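Local coordinates for protein CocE/NonD family hydrolase (Staphylococcus aureus, PDB 3IB3) that probably hydrolyses ester or amide bonds through an alpha/beta-hydrolase domain of the CocE/NonD family, to which a beta-rich C-terminal non-catalytic domain is attached, at residues V459-L464 with H476-E481; L411-S416 with V492-L497; G407-K412 with S552-P557; Q390-F395 with V512-E517. All blocks are in the same frame, centred on the assembly; numbering follows the deposited sequence.

All four contacts lie in the beta-rich C-terminal non-catalytic domain, their centres 21 to 25 Å from the centre of the chain. Contacts 2 and 3 share Leu-411 and Lys-412: strand 408-417 is paired with 490-503 in one and with 553-558 in the other, and their centres are about 8 Å apart. Contact 4 belongs to a second sheet and meets that first one where Val-513 packs on Leu-411 and Leu-413, its centre about 13 Å from that of contact 2. Contact 1 is a loop folded between strands 447-458 and 490-503, about 12 Å centre to centre from contact 2, and reaches helix 198-203 of the hydrolase part.

Contact 1: V459-L464 with H476-E481; sequences VSHREL and HKHETE
The imidazole of His-461 is held at both nitrogens by the 476-481 segment. Its ND1 meets ND1 of His-478 at 3.0 Å in a hydrogen bond that either ring could donate; the rings approach rim to rim, with planes 51° apart and neither over the other's face. At the other nitrogen, NE2 donates to Glu-481 OE2, 2.8 Å away and 21° out of the ring plane, using the anti lone pair of that oxygen. Carboxylate and ring lie nearly perpendicular, although the two side chains run alongside each other in the same direction. With CG of His-461 beside its backbone N (chi1 -64°), the ring is brought between these two partners. The setting is a long irregular loop between strands 447-458 and 490-503, pulled together by a single beta bridge between Leu-464 and His-476; Lys-477 N donates to Glu-463 O at 3.0 Å. Beyond it, the Glu-463 carboxylate lies against the aliphatic part of Lys-477, OE2 being 3.4 Å from CD. His-476 turns a ring edge to Arg-462 O, and a water links that oxygen to its NE2. Tyr-199 of helix 198-203 packs on both His-461 and His-478, and Arg-200 on His-478, joining the loop to the hydrolase part.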
loop_
_atom_site.group_PDB
_atom_site.type_symbol
_atom_site.label_atom_id
_atom_site.label_comp_id
_atom_site.label_asym_id
_atom_site.label_seq_id
_atom_site.Cartn_x
_atom_site.Cartn_y
_atom_site.Cartn_z
ATOM N N VAL A 459 20.672 9.722 -5.716
ATOM C CA VAL A 459 20.897 11.136 -6.028
ATOM C C VAL A 459 21.035 11.458 -7.510
ATOM O O VAL A 459 20.581 12.520 -7.961
ATOM C CB VAL A 459 22.081 11.685 -5.234
ATOM C CG1 VAL A 459 22.449 13.092 -5.659
ATOM C CG2 VAL A 459 21.730 11.641 -3.741
ATOM N N SER A 460 21.564 10.539 -8.307
ATOM C CA SER A 460 21.556 10.784 -9.756
ATOM C C SER A 460 20.123 10.893 -10.303
ATOM O O SER A 460 19.940 11.454 -11.402
ATOM C CB SER A 460 22.351 9.743 -10.554
ATOM O OG SER A 460 21.782 8.451 -10.489
ATOM N N HIS A 461 19.140 10.377 -9.536
ATOM C CA HIS A 461 17.700 10.500 -9.881
ATOM C C HIS A 461 16.969 11.690 -9.246
ATOM O O HIS A 461 15.691 11.718 -9.189
ATOM C CB HIS A 461 16.930 9.220 -9.496
ATOM C CG HIS A 461 17.364 8.011 -10.256
ATOM N ND1 HIS A 461 16.486 7.232 -10.972
ATOM C CD2 HIS A 461 18.585 7.461 -10.440
ATOM C CE1 HIS A 461 17.148 6.245 -11.549
ATOM N NE2 HIS A 461 18.420 6.360 -11.240
ATOM N N ARG A 462 17.740 12.669 -8.791
ATOM C CA ARG A 462 17.173 13.837 -8.142
ATOM C C ARG A 462 16.300 14.758 -9.006
ATOM O O ARG A 462 15.753 15.696 -8.460
ATOM C CB ARG A 462 18.288 14.679 -7.522
ATOM C CG ARG A 462 19.204 15.437 -8.556
ATOM C CD ARG A 462 20.429 15.975 -7.861
ATOM N NE ARG A 462 21.378 16.618 -8.779
ATOM C CZ ARG A 462 22.232 15.974 -9.567
ATOM N NH1 ARG A 462 22.263 14.644 -9.624
ATOM N NH2 ARG A 462 23.051 16.659 -10.306
ATOM N N GLU A 463 16.190 14.556 -10.325
ATOM C CA GLU A 463 15.496 15.580 -11.156
ATOM C C GLU A 463 14.001 15.632 -10.788
ATOM O O GLU A 463 13.298 14.614 -10.777
ATOM C CB GLU A 463 15.662 15.398 -12.663
ATOM C CG GLU A 463 15.252 16.697 -13.411
ATOM C CD GLU A 463 15.056 16.576 -14.926
ATOM O OE1 GLU A 463 15.524 15.602 -15.562
ATOM O OE2 GLU A 463 14.410 17.489 -15.499
ATOM N N LEU A 464 13.537 16.831 -10.459
ATOM C CA LEU A 464 12.152 17.052 -10.106
ATOM C C LEU A 464 11.233 17.190 -11.290
ATOM O O LEU A 464 11.537 17.909 -12.255
ATOM C CB LEU A 464 12.030 18.315 -9.250
ATOM C CG LEU A 464 12.678 18.356 -7.885
ATOM C CD1 LEU A 464 12.248 19.663 -7.167
ATOM C CD2 LEU A 464 12.280 17.138 -7.101
ATOM N N HIS A 476 9.727 12.823 -8.493
ATOM C CA HIS A 476 10.896 12.652 -9.294
ATOM C C HIS A 476 10.576 12.062 -10.678
ATOM O O HIS A 476 9.804 11.108 -10.780
ATOM C CB HIS A 476 11.894 11.784 -8.516
ATOM C CG HIS A 476 12.411 12.438 -7.269
ATOM N ND1 HIS A 476 11.814 12.276 -6.036
ATOM C CD2 HIS A 476 13.448 13.293 -7.072
ATOM C CE1 HIS A 476 12.468 12.986 -5.136
ATOM N NE2 HIS A 476 13.478 13.590 -5.729
ATOM N N LYS A 477 11.223 12.620 -11.708
ATOM C CA LYS A 477 11.041 12.224 -13.087
ATOM C C LYS A 477 11.501 10.807 -13.406
ATOM O O LYS A 477 10.818 10.099 -14.150
ATOM C CB LYS A 477 11.796 13.174 -14.041
ATOM C CG LYS A 477 10.933 14.232 -14.681
ATOM C CD LYS A 477 11.805 15.303 -15.312
ATOM C CE LYS A 477 11.003 16.239 -16.136
ATOM N NZ LYS A 477 10.869 15.736 -17.560
ATOM N N HIS A 478 12.679 10.441 -12.903
ATOM C CA HIS A 478 13.318 9.123 -13.166
ATOM C C HIS A 478 13.560 8.830 -14.646
ATOM O O HIS A 478 13.424 7.686 -15.158
ATOM C CB HIS A 478 12.547 8.008 -12.479
ATOM C CG HIS A 478 12.557 8.116 -10.992
ATOM N ND1 HIS A 478 13.726 8.105 -10.249
ATOM C CD2 HIS A 478 11.549 8.225 -10.104
ATOM C CE1 HIS A 478 13.432 8.201 -8.972
ATOM N NE2 HIS A 478 12.115 8.258 -8.855
ATOM N N GLU A 479 13.986 9.859 -15.354
ATOM C CA GLU A 479 14.247 9.682 -16.749
ATOM C C GLU A 479 15.676 9.966 -17.168
ATOM O O GLU A 479 16.060 9.503 -18.251
ATOM C CB GLU A 479 13.305 10.565 -17.548
ATOM C CG GLU A 479 11.896 10.130 -17.504
ATOM C CD GLU A 479 11.037 10.923 -18.449
ATOM O OE1 GLU A 479 11.250 12.177 -18.554
ATOM O OE2 GLU A 479 10.153 10.289 -19.090
ATOM N N THR A 480 16.424 10.752 -16.374
ATOM C CA THR A 480 17.850 11.063 -16.632
ATOM C C THR A 480 18.659 10.813 -15.328
ATOM O O THR A 480 18.299 11.325 -14.257
ATOM C CB THR A 480 18.070 12.548 -17.029
ATOM O OG1 THR A 480 17.252 12.895 -18.156
ATOM C CG2 THR A 480 19.564 12.825 -17.390
ATOM N N GLU A 481 19.693 9.983 -15.397
ATOM C CA GLU A 481 20.641 9.880 -14.306
ATOM C C GLU A 481 21.644 11.014 -14.455
ATOM O O GLU A 481 22.395 11.050 -15.431
ATOM C CB GLU A 481 21.379 8.553 -14.311
ATOM C CG GLU A 481 20.483 7.363 -14.173
ATOM C CD GLU A 481 21.191 6.090 -13.654
ATOM O OE1 GLU A 481 22.286 5.744 -14.158
ATOM O OE2 GLU A 481 20.619 5.421 -12.752
HETATM O O HOH W 1 17.865 12.817 -12.365
HETATM O O HOH W 2 14.326 12.289 -11.507
HETATM O O HOH W 3 15.197 15.967 -5.633
HETATM O O HOH W 4 15.639 12.558 -14.186
#

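Contact 2: L411-S416 with V492-L497; sequences LKLWVS and VEIELL
Val-492 sits against Leu-413 and Val-415 at one end of this strand pair. Its CG2 methyl comes 3.8 Å from CB of Leu-413, while CG1 meets CG2 of Val-415 at 4.0 Å, the two valines crossing at about a right angle. That division of labour follows from chi1 of -57°, which sets CG1 beside the backbone N and CG2 between N and the carbonyl carbon. At the other end Leu-496 bends its CD2 back to CB of Leu-411, 3.8 Å away, and Ile-494 lies between, its CD1 at 4.3 Å from CD1 of Leu-413. On the reverse face Lys-412 and Glu-493 touch through their chains, CD to CG; a water donates to Glu-493 OE2 and is weakly bound by Lys-412 NZ. Each charge has a further partner: Asp-551 for the lysine and Asn-410 for the glutamate. Holding these side chains in place are the backbones, which bond at two hydrogen-bonded pairs, Leu-411 with Ile-494 and Leu-413 with Val-492; Ile-494 N to Leu-411 O is 2.7 Å. Farther out, Ala-427 of strand 424-432 and Val-513 of strand 508-514 cover the leucine face, whereas the Lys-412 face is more open to solvent. A twisted antiparallel pair with one apolar side packed on a second sheet is characteristic of a beta sandwich.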
loop_
_atom_site.group_PDB
_atom_site.type_symbol
_atom_site.label_atom_id
_atom_site.label_comp_id
_atom_site.label_asym_id
_atom_site.label_seq_id
_atom_site.Cartn_x
_atom_site.Cartn_y
_atom_site.Cartn_z
ATOM N N LEU A 411 12.342 16.171 2.947
ATOM C CA LEU A 411 13.705 16.475 3.367
ATOM C C LEU A 411 14.520 17.046 2.167
ATOM O O LEU A 411 14.810 16.357 1.177
ATOM C CB LEU A 411 14.360 15.223 3.949
ATOM C CG LEU A 411 15.760 15.359 4.570
ATOM C CD1 LEU A 411 15.794 16.436 5.652
ATOM C CD2 LEU A 411 16.252 13.997 5.110
ATOM N N LYS A 412 14.865 18.317 2.274
ATOM C CA LYS A 412 15.707 19.006 1.288
ATOM C C LYS A 412 17.187 19.089 1.794
ATOM O O LYS A 412 17.466 19.737 2.778
ATOM C CB LYS A 412 15.034 20.337 1.002
ATOM C CG LYS A 412 15.862 21.480 0.478
ATOM C CD LYS A 412 16.513 21.206 -0.837
ATOM C CE LYS A 412 17.356 22.406 -1.210
ATOM N NZ LYS A 412 16.549 23.639 -1.360
ATOM N N LEU A 413 18.114 18.420 1.103
ATOM C CA LEU A 413 19.547 18.344 1.513
ATOM C C LEU A 413 20.431 18.874 0.402
ATOM O O LEU A 413 20.065 18.794 -0.778
ATOM C CB LEU A 413 19.951 16.894 1.819
ATOM C CG LEU A 413 19.173 16.081 2.893
ATOM C CD1 LEU A 413 19.793 14.667 3.070
ATOM C CD2 LEU A 413 19.157 16.863 4.208
ATOM N N TRP A 414 21.571 19.460 0.766
ATOM C CA TRP A 414 22.710 19.644 -0.151
ATOM C C TRP A 414 23.761 18.549 0.197
ATOM O O TRP A 414 24.051 18.285 1.378
ATOM C CB TRP A 414 23.309 21.054 -0.061
ATOM C CG TRP A 414 22.347 22.131 -0.466
ATOM C CD1 TRP A 414 21.362 22.702 0.306
ATOM C CD2 TRP A 414 22.260 22.767 -1.753
ATOM N NE1 TRP A 414 20.670 23.652 -0.437
ATOM C CE2 TRP A 414 21.207 23.716 -1.692
ATOM C CE3 TRP A 414 22.987 22.647 -2.940
ATOM C CZ2 TRP A 414 20.856 24.534 -2.789
ATOM C CZ3 TRP A 414 22.637 23.459 -4.042
ATOM C CH2 TRP A 414 21.582 24.393 -3.945
ATOM N N VAL A 415 24.251 17.859 -0.829
ATOM C CA VAL A 415 24.995 16.628 -0.645
ATOM C C VAL A 415 26.100 16.549 -1.687
ATOM O O VAL A 415 26.049 17.241 -2.720
ATOM C CB VAL A 415 24.095 15.354 -0.734
ATOM C CG1 VAL A 415 22.955 15.485 0.148
ATOM C CG2 VAL A 415 23.594 15.082 -2.231
ATOM N N SER A 416 27.110 15.748 -1.353
ATOM C CA SER A 416 28.226 15.452 -2.219
ATOM C C SER A 416 28.905 14.179 -1.699
ATOM O O SER A 416 28.776 13.842 -0.531
ATOM C CB SER A 416 29.228 16.619 -2.273
ATOM O OG SER A 416 30.061 16.666 -1.131
ATOM N N VAL A 492 19.071 17.920 -3.232
ATOM C CA VAL A 492 18.090 16.822 -3.382
ATOM C C VAL A 492 16.877 17.125 -2.503
ATOM O O VAL A 492 16.979 17.822 -1.455
ATOM C CB VAL A 492 18.706 15.410 -3.031
ATOM C CG1 VAL A 492 19.955 15.135 -3.916
ATOM C CG2 VAL A 492 19.086 15.303 -1.526
ATOM N N GLU A 493 15.730 16.620 -2.942
ATOM C CA GLU A 493 14.534 16.649 -2.162
ATOM C C GLU A 493 14.066 15.211 -2.047
ATOM O O GLU A 493 13.851 14.587 -3.075
ATOM C CB GLU A 493 13.478 17.544 -2.818
ATOM C CG GLU A 493 13.844 19.030 -2.789
ATOM C CD GLU A 493 12.712 19.938 -3.282
ATOM O OE1 GLU A 493 11.516 19.552 -3.226
ATOM O OE2 GLU A 493 13.018 21.050 -3.750
ATOM N N ILE A 494 13.952 14.703 -0.807
ATOM C CA ILE A 494 13.564 13.308 -0.516
ATOM C C ILE A 494 12.153 13.256 0.015
ATOM O O ILE A 494 11.806 14.006 0.937
ATOM C CB ILE A 494 14.438 12.665 0.591
ATOM C CG1 ILE A 494 15.863 12.498 0.159
ATOM C CG2 ILE A 494 13.886 11.233 1.035
ATOM C CD1 ILE A 494 16.746 12.092 1.363
ATOM N N GLU A 495 11.348 12.371 -0.579
ATOM C CA GLU A 495 9.952 12.162 -0.209
ATOM C C GLU A 495 9.879 11.264 0.991
ATOM O O GLU A 495 10.161 10.088 0.880
ATOM C CB GLU A 495 9.215 11.470 -1.373
ATOM C CG GLU A 495 7.745 11.135 -1.179
ATOM C CD GLU A 495 7.154 10.484 -2.447
ATOM O OE1 GLU A 495 7.944 10.107 -3.343
ATOM O OE2 GLU A 495 5.930 10.385 -2.568
ATOM N N LEU A 496 9.552 11.807 2.142
ATOM C CA LEU A 496 9.212 10.952 3.289
ATOM C C LEU A 496 7.766 10.582 3.106
ATOM O O LEU A 496 6.931 11.460 2.850
ATOM C CB LEU A 496 9.389 11.652 4.618
ATOM C CG LEU A 496 10.796 11.766 5.231
ATOM C CD1 LEU A 496 11.470 10.399 5.493
ATOM C CD2 LEU A 496 11.641 12.648 4.380
ATOM N N LEU A 497 7.476 9.289 3.191
ATOM C CA LEU A 497 6.157 8.797 2.823
ATOM C C LEU A 497 5.100 9.224 3.842
ATOM O O LEU A 497 5.418 9.548 4.992
ATOM C CB LEU A 497 6.179 7.276 2.604
ATOM C CG LEU A 497 6.943 6.916 1.325
ATOM C CD1 LEU A 497 7.280 5.462 1.241
ATOM C CD2 LEU A 497 6.154 7.335 0.161
HETATM O O HOH W 5 13.549 24.085 -3.022
#

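Contact 3: G407-K412 with S552-P557; sequences GNMNLK and SQLIIP
Pro-557 fits its ring against the backbone at the start of strand 408-417. CG and CD both lie 3.3 Å from Asn-408 O, and CD also meets CG of Met-409, a selenomethionine, at 3.5 Å. Gly-407 lies against the same ring, its N 3.7 Å from CG of Pro-557, just where the chain turns a corner, and a side chain there would point at the proline. Met-409 crosses the proline ring at about a right angle, and its SE lies 4.2 Å from CG2 of Ile-556. The next bump is CD1 of Leu-554, which settles over the strand opposite: it touches CB of Met-409 and CB of Leu-411, the latter at 4.0 Å. Leu-554 reaches them because its CG stands opposite the backbone N (chi1 -179°), bringing the branch over to its neighbours. On the other face Asn-410 and Ile-555 meet CB to CB, and the base of Lys-412 rests on CG of Gln-553. Beneath these bumps the antiparallel backbones bond at Asn-410 with Ile-555 and at Lys-412 with Gln-553, where Lys-412 N lies 2.7 Å from Gln-553 O. Strand 553-558 continues the sheet to strand 358-365, strand 490-503 flanks 408-417 on its other edge, and Leu-509 and Val-511 of strand 508-514 close over Leu-554.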
loop_
_atom_site.group_PDB
_atom_site.type_symbol
_atom_site.label_atom_id
_atom_site.label_comp_id
_atom_site.label_asym_id
_atom_site.label_seq_id
_atom_site.Cartn_x
_atom_site.Cartn_y
_atom_site.Cartn_z
ATOM N N GLY A 407 0.642 14.002 7.042
ATOM C CA GLY A 407 0.839 14.183 5.638
ATOM C C GLY A 407 2.239 13.765 5.214
ATOM O O GLY A 407 2.937 13.014 5.910
ATOM N N ASN A 408 2.616 14.240 4.030
ATOM C CA ASN A 408 3.955 14.074 3.496
ATOM C C ASN A 408 4.961 15.029 4.201
ATOM O O ASN A 408 4.612 16.163 4.582
ATOM C CB ASN A 408 3.975 14.411 1.987
ATOM C CG ASN A 408 3.434 13.271 1.102
ATOM O OD1 ASN A 408 4.150 12.304 0.806
ATOM N ND2 ASN A 408 2.188 13.378 0.698
HETATM N N MSE A 409 6.193 14.562 4.341
HETATM C CA MSE A 409 7.328 15.440 4.634
HETATM C C MSE A 409 8.312 15.440 3.503
HETATM O O MSE A 409 8.427 14.468 2.764
HETATM C CB MSE A 409 7.992 15.021 5.928
HETATM C CG MSE A 409 6.986 14.856 7.076
HETATM SE SE MSE A 409 7.876 14.646 8.823
HETATM C CE MSE A 409 6.745 13.173 9.608
ATOM N N ASN A 410 9.043 16.528 3.372
ATOM C CA ASN A 410 10.042 16.706 2.329
ATOM C C ASN A 410 11.368 17.084 2.988
ATOM O O ASN A 410 11.478 18.179 3.553
ATOM C CB ASN A 410 9.608 17.814 1.354
ATOM C CG ASN A 410 10.640 18.081 0.243
ATOM O OD1 ASN A 410 11.661 17.384 0.127
ATOM N ND2 ASN A 410 10.349 19.077 -0.623
ATOM N N LEU A 411 12.342 16.171 2.947
ATOM C CA LEU A 411 13.705 16.475 3.367
ATOM C C LEU A 411 14.520 17.046 2.167
ATOM O O LEU A 411 14.810 16.357 1.177
ATOM C CB LEU A 411 14.360 15.223 3.949
ATOM C CG LEU A 411 15.760 15.359 4.570
ATOM C CD1 LEU A 411 15.794 16.436 5.652
ATOM C CD2 LEU A 411 16.252 13.997 5.110
ATOM N N LYS A 412 14.865 18.317 2.274
ATOM C CA LYS A 412 15.707 19.006 1.288
ATOM C C LYS A 412 17.187 19.089 1.794
ATOM O O LYS A 412 17.466 19.737 2.778
ATOM C CB LYS A 412 15.034 20.337 1.002
ATOM C CG LYS A 412 15.862 21.480 0.478
ATOM C CD LYS A 412 16.513 21.206 -0.837
ATOM C CE LYS A 412 17.356 22.406 -1.210
ATOM N NZ LYS A 412 16.549 23.639 -1.360
ATOM N N SER A 552 19.536 23.455 3.692
ATOM C CA SER A 552 19.032 22.133 3.977
ATOM C C SER A 552 17.905 22.244 5.013
ATOM O O SER A 552 18.030 22.982 6.007
ATOM C CB SER A 552 20.146 21.199 4.460
ATOM O OG SER A 552 20.980 20.782 3.392
ATOM N N GLN A 553 16.799 21.547 4.765
ATOM C CA GLN A 553 15.606 21.719 5.596
ATOM C C GLN A 553 14.633 20.569 5.471
ATOM O O GLN A 553 14.530 19.959 4.429
ATOM C CB GLN A 553 14.861 23.007 5.193
ATOM C CG GLN A 553 14.253 22.953 3.828
ATOM C CD GLN A 553 13.750 24.303 3.373
ATOM O OE1 GLN A 553 12.585 24.622 3.551
ATOM N NE2 GLN A 553 14.644 25.132 2.855
ATOM N N LEU A 554 13.928 20.293 6.560
ATOM C CA LEU A 554 12.781 19.412 6.558
ATOM C C LEU A 554 11.446 20.197 6.596
ATOM O O LEU A 554 11.217 21.023 7.493
ATOM C CB LEU A 554 12.842 18.511 7.782
ATOM C CG LEU A 554 11.692 17.509 7.898
ATOM C CD1 LEU A 554 11.864 16.282 6.927
ATOM C CD2 LEU A 554 11.565 17.061 9.307
ATOM N N ILE A 555 10.574 19.893 5.646
ATOM C CA ILE A 555 9.260 20.500 5.565
ATOM C C ILE A 555 8.269 19.568 6.257
ATOM O O ILE A 555 8.125 18.394 5.865
ATOM C CB ILE A 555 8.853 20.766 4.110
ATOM C CG1 ILE A 555 9.840 21.746 3.442
ATOM C CG2 ILE A 555 7.482 21.353 4.023
ATOM C CD1 ILE A 555 10.014 23.056 4.147
ATOM N N ILE A 556 7.612 20.072 7.295
ATOM C CA ILE A 556 6.728 19.223 8.108
ATOM C C ILE A 556 5.271 19.657 7.958
ATOM O O ILE A 556 5.012 20.839 7.872
ATOM C CB ILE A 556 7.212 19.180 9.597
ATOM C CG1 ILE A 556 7.179 20.547 10.285
ATOM C CG2 ILE A 556 8.610 18.656 9.654
ATOM C CD1 ILE A 556 7.063 20.487 11.859
ATOM N N PRO A 557 4.315 18.714 7.920
ATOM C CA PRO A 557 2.912 19.096 7.807
ATOM C C PRO A 557 2.171 19.202 9.179
ATOM O O PRO A 557 1.604 18.236 9.649
ATOM C CB PRO A 557 2.351 17.957 6.953
ATOM C CG PRO A 557 3.118 16.791 7.404
ATOM C CD PRO A 557 4.485 17.260 7.728
#

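Contact 4: Q390-F395 with V512-E517; sequences QQDVSF and VVKGSE
Strands 392-395 and 512-514 run antiparallel, 162° between their directions, and Val-393 with Val-513 forms a hydrogen-bonded pair whose two N-H...O bonds are 3.1 Å (Val-393 N to Val-513 O) and 3.0 Å (Val-513 N to Val-393 O). On one face Val-512 spreads its methyls between two polar neighbours: CG1 touches CB and OD2 of Asp-392, both at 3.8 Å, and CG2 meets OG of Ser-394. A chi1 of -175° turns CG1 to the aspartate side. Ser-394 OG is hydrogen-bonded to Glu-510. Fully extended, Lys-514 runs past the Gln-391 carbonyl, with CG 3.2 Å from Gln-391 O, and its NZ donates to Glu-517 O at 2.9 Å. The charged atoms themselves do not touch (Asp-392 OD2 to Lys-514 NZ 5.1 Å); a water bonds both. The pair belongs to an antiparallel sheet in which strand 424-432 flanks 508-514 on its other edge, and this sheet packs face to face on that containing strand 408-417, as in a beta sandwich. Toward that interface Val-393 CG2 meets Val-513 CB at 4.2 Å, and Tyr-384 covers both valines. Where the strand ends, a second water donates to Gln-391 O and accepts from Gly-515 N.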
loop_
_atom_site.group_PDB
_atom_site.type_symbol
_atom_site.label_atom_id
_atom_site.label_comp_id
_atom_site.label_asym_id
_atom_site.label_seq_id
_atom_site.Cartn_x
_atom_site.Cartn_y
_atom_site.Cartn_z
ATOM N N GLN A 390 26.476 0.909 10.708
ATOM C CA GLN A 390 26.280 1.515 12.019
ATOM C C GLN A 390 26.343 3.015 12.020
ATOM O O GLN A 390 26.160 3.599 13.065
ATOM C CB GLN A 390 27.328 1.061 13.045
ATOM C CG GLN A 390 27.293 -0.386 13.475
ATOM C CD GLN A 390 25.944 -0.883 13.863
ATOM O OE1 GLN A 390 25.014 -0.099 14.064
ATOM N NE2 GLN A 390 25.810 -2.212 13.975
ATOM N N GLN A 391 26.640 3.646 10.899
ATOM C CA GLN A 391 26.890 5.091 10.870
ATOM C C GLN A 391 25.748 5.829 10.176
ATOM O O GLN A 391 25.276 5.374 9.135
ATOM C CB GLN A 391 28.192 5.381 10.136
ATOM C CG GLN A 391 29.440 5.029 10.916
ATOM C CD GLN A 391 30.658 5.813 10.437
ATOM O OE1 GLN A 391 30.550 6.968 9.981
ATOM N NE2 GLN A 391 31.833 5.186 10.546
ATOM N N ASP A 392 25.333 6.958 10.759
ATOM C CA ASP A 392 24.346 7.893 10.183
ATOM C C ASP A 392 24.601 9.296 10.734
ATOM O O ASP A 392 25.483 9.473 11.562
ATOM C CB ASP A 392 22.911 7.453 10.519
ATOM C CG ASP A 392 22.688 7.305 12.010
ATOM O OD1 ASP A 392 23.122 8.185 12.792
ATOM O OD2 ASP A 392 22.095 6.290 12.415
ATOM N N VAL A 393 23.856 10.296 10.257
ATOM C CA VAL A 393 23.811 11.611 10.898
ATOM C C VAL A 393 22.338 11.962 11.217
ATOM O O VAL A 393 21.429 11.689 10.408
ATOM C CB VAL A 393 24.471 12.701 10.034
ATOM C CG1 VAL A 393 25.988 12.518 9.993
ATOM C CG2 VAL A 393 23.938 12.677 8.648
ATOM N N SER A 394 22.112 12.527 12.409
ATOM C CA SER A 394 20.771 12.897 12.870
ATOM C C SER A 394 20.616 14.371 13.110
ATOM O O SER A 394 21.599 15.061 13.325
ATOM C CB SER A 394 20.457 12.196 14.179
ATOM O OG SER A 394 20.005 10.921 13.851
ATOM N N PHE A 395 19.359 14.838 13.102
ATOM C CA PHE A 395 19.041 16.240 13.376
ATOM C C PHE A 395 17.752 16.239 14.165
ATOM O O PHE A 395 16.774 15.612 13.737
ATOM C CB PHE A 395 18.879 17.012 12.069
ATOM C CG PHE A 395 20.108 16.996 11.197
ATOM C CD1 PHE A 395 21.060 17.986 11.312
ATOM C CD2 PHE A 395 20.298 15.989 10.248
ATOM C CE1 PHE A 395 22.206 17.974 10.496
ATOM C CE2 PHE A 395 21.417 15.960 9.448
ATOM C CZ PHE A 395 22.378 16.957 9.568
ATOM N N VAL A 512 17.077 11.240 10.263
ATOM C CA VAL A 512 18.221 10.362 10.176
ATOM C C VAL A 512 18.474 10.273 8.676
ATOM O O VAL A 512 17.527 10.075 7.874
ATOM C CB VAL A 512 17.897 8.926 10.734
ATOM C CG1 VAL A 512 19.171 8.013 10.754
ATOM C CG2 VAL A 512 17.293 8.985 12.151
ATOM N N VAL A 513 19.716 10.518 8.273
ATOM C CA VAL A 513 20.124 10.305 6.906
ATOM C C VAL A 513 21.260 9.283 6.995
ATOM O O VAL A 513 22.131 9.380 7.859
ATOM C CB VAL A 513 20.631 11.605 6.223
ATOM C CG1 VAL A 513 20.994 11.331 4.745
ATOM C CG2 VAL A 513 19.641 12.705 6.311
ATOM N N LYS A 514 21.240 8.304 6.105
ATOM C CA LYS A 514 22.166 7.167 6.180
ATOM C C LYS A 514 22.443 6.611 4.777
ATOM O O LYS A 514 21.764 6.979 3.799
ATOM C CB LYS A 514 21.547 6.108 7.073
ATOM C CG LYS A 514 22.469 4.971 7.556
ATOM C CD LYS A 514 21.626 4.084 8.562
ATOM C CE LYS A 514 22.409 2.845 9.034
ATOM N NZ LYS A 514 21.556 1.942 9.876
ATOM N N GLY A 515 23.467 5.749 4.672
ATOM C CA GLY A 515 23.889 5.195 3.396
ATOM C C GLY A 515 23.254 3.832 3.176
ATOM O O GLY A 515 23.531 3.171 2.190
ATOM N N SER A 516 22.471 3.379 4.149
ATOM C CA SER A 516 21.868 2.063 4.067
ATOM C C SER A 516 20.623 2.029 4.965
ATOM O O SER A 516 20.239 3.061 5.576
ATOM C CB SER A 516 22.897 0.957 4.417
ATOM O OG SER A 516 23.194 0.911 5.828
ATOM N N GLU A 517 19.954 0.882 5.004
ATOM C CA GLU A 517 18.694 0.799 5.755
ATOM C C GLU A 517 18.822 1.236 7.249
ATOM O O GLU A 517 19.703 0.761 7.992
ATOM C CB GLU A 517 18.084 -0.595 5.648
ATOM C CG GLU A 517 16.555 -0.518 5.460
ATOM C CD GLU A 517 16.206 -0.159 4.060
ATOM O OE1 GLU A 517 15.634 0.942 3.810
ATOM O OE2 GLU A 517 16.510 -1.002 3.198
HETATM O O HOH W 6 25.641 4.518 6.746
HETATM O O HOH W 7 22.662 3.526 12.415
#